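Local coordinates for protein aminotransferase (Streptomyces pactum, PDB 4ZM4) that is a class-III aminotransferase family member, a pyridoxal-5'-phosphate-dependent enzyme of the fold-type I kind, at residues A136-T141 / R211-I216. The protein carries 1 engineered substitution. Residues are numbered along the deposited sequence; the frame is centred on the assembly and turned at random.
Sequences ATTGRT and RIAAVI
Arg140 and Ala213 bring the backbones together, their CA atoms 4.9 Å apart, where helix 123-138 gives way to the turn before strand 142-146, alongside the neighbouring parallel strand 212-217. Both strands belong to the seven-stranded mixed sheet of the large domain of a fold-type I PLP enzyme. Gly139 is the first residue to leave helical geometry, with a positive phi (68°) that glycine adopts easily, and Arg140 then points its CB toward the strand. Thr138 and Arg140 form an ST turn across the glycine: Thr138 OG1, set between its backbone N and carbonyl carbon (chi1 55°), accepts from Arg140 N at 3.2 Å and donates a hydrogen bond to Ala134 O. The same OG1 lies 3.5 Å from Ala213 CB, a methyl small enough to fit against both Thr138 and Arg140; Arg140 CB lies 3.8 Å from Ala213 CB. Arginine suits its place by length: its chain, extended from CG to NE, runs past the backbone of Arg211 and Ile212, with CD 3.3 Å from Ile212 O. NH2 donates to Ser244 O, a second carbonyl that helps fix the guanidinium. Arg140 NH1 donates a hydrogen bond to Ile212 O over 2.9 Å, N-H...O 153°, from above the carbonyl plane.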
# COMPACT_ATOMS: atom_id res chain seq x y z
N ALA B 136 -4.69 -20.12 -5.78
CA ALA B 136 -5.37 -20.92 -4.74
C ALA B 136 -6.66 -21.58 -5.27
O ALA B 136 -6.96 -22.74 -4.91
CB ALA B 136 -5.69 -20.09 -3.52
N THR B 137 -7.39 -20.87 -6.12
CA THR B 137 -8.69 -21.29 -6.60
C THR B 137 -8.56 -22.41 -7.64
O THR B 137 -9.30 -23.38 -7.62
CB THR B 137 -9.47 -20.06 -7.15
OG1 THR B 137 -9.66 -19.11 -6.10
CG2 THR B 137 -10.86 -20.44 -7.68
N THR B 138 -7.65 -22.23 -8.58
CA THR B 138 -7.45 -23.19 -9.66
C THR B 138 -6.54 -24.34 -9.24
O THR B 138 -6.49 -25.36 -9.90
CB THR B 138 -6.79 -22.51 -10.86
OG1 THR B 138 -5.57 -21.88 -10.45
CG2 THR B 138 -7.71 -21.46 -11.45
N GLY B 139 -5.80 -24.18 -8.16
CA GLY B 139 -4.79 -25.17 -7.77
C GLY B 139 -3.64 -25.19 -8.76
O GLY B 139 -2.92 -26.17 -8.85
N ARG B 140 -3.45 -24.11 -9.51
CA ARG B 140 -2.37 -24.01 -10.50
C ARG B 140 -1.45 -22.90 -10.05
O ARG B 140 -1.74 -22.23 -9.08
CB ARG B 140 -2.93 -23.72 -11.90
CG ARG B 140 -3.99 -24.72 -12.36
CD ARG B 140 -4.68 -24.25 -13.65
NE ARG B 140 -5.76 -25.13 -14.10
CZ ARG B 140 -6.46 -24.96 -15.22
NH1 ARG B 140 -6.19 -23.95 -16.03
NH2 ARG B 140 -7.46 -25.79 -15.52
N THR B 141 -0.33 -22.73 -10.74
CA THR B 141 0.64 -21.72 -10.37
C THR B 141 1.01 -20.73 -11.48
O THR B 141 1.34 -19.58 -11.19
CB THR B 141 1.91 -22.36 -9.78
OG1 THR B 141 2.53 -23.16 -10.78
CG2 THR B 141 1.57 -23.25 -8.61
N ARG B 211 -2.48 -25.66 -17.49
CA ARG B 211 -1.56 -25.32 -16.35
C ARG B 211 -1.68 -23.85 -15.92
O ARG B 211 -1.03 -23.44 -14.98
CB ARG B 211 -0.06 -25.45 -16.70
CG ARG B 211 0.43 -26.72 -17.27
CD ARG B 211 1.72 -26.49 -18.06
NE ARG B 211 2.73 -25.86 -17.25
CZ ARG B 211 3.82 -25.23 -17.71
NH1 ARG B 211 4.05 -25.04 -19.00
NH2 ARG B 211 4.68 -24.77 -16.85
N ILE B 212 -2.47 -23.06 -16.63
CA ILE B 212 -2.50 -21.62 -16.36
C ILE B 212 -3.52 -21.27 -15.27
O ILE B 212 -4.73 -21.47 -15.45
CB ILE B 212 -2.75 -20.82 -17.66
CG1 ILE B 212 -1.56 -20.99 -18.59
CG2 ILE B 212 -2.99 -19.33 -17.34
CD1 ILE B 212 -1.83 -20.63 -20.03
N ALA B 213 -3.03 -20.70 -14.16
CA ALA B 213 -3.91 -20.18 -13.12
C ALA B 213 -4.62 -18.92 -13.57
O ALA B 213 -5.81 -18.74 -13.30
CB ALA B 213 -3.11 -19.89 -11.86
N ALA B 214 -3.90 -18.00 -14.21
CA ALA B 214 -4.46 -16.69 -14.59
C ALA B 214 -3.74 -16.06 -15.77
O ALA B 214 -2.55 -16.24 -15.96
CB ALA B 214 -4.45 -15.72 -13.41
N VAL B 215 -4.49 -15.31 -16.55
CA VAL B 215 -3.93 -14.32 -17.43
C VAL B 215 -4.25 -12.96 -16.82
O VAL B 215 -5.42 -12.60 -16.65
CB VAL B 215 -4.55 -14.39 -18.81
CG1 VAL B 215 -3.91 -13.33 -19.70
CG2 VAL B 215 -4.36 -15.79 -19.40
N ILE B 216 -3.21 -12.16 -16.53
CA ILE B 216 -3.44 -10.80 -16.09
C ILE B 216 -3.14 -9.84 -17.24
O ILE B 216 -2.19 -10.09 -18.01
CB ILE B 216 -2.64 -10.44 -14.81
CG1 ILE B 216 -3.01 -9.05 -14.30
CG2 ILE B 216 -1.14 -10.53 -15.06
CD1 ILE B 216 -2.71 -8.81 -12.83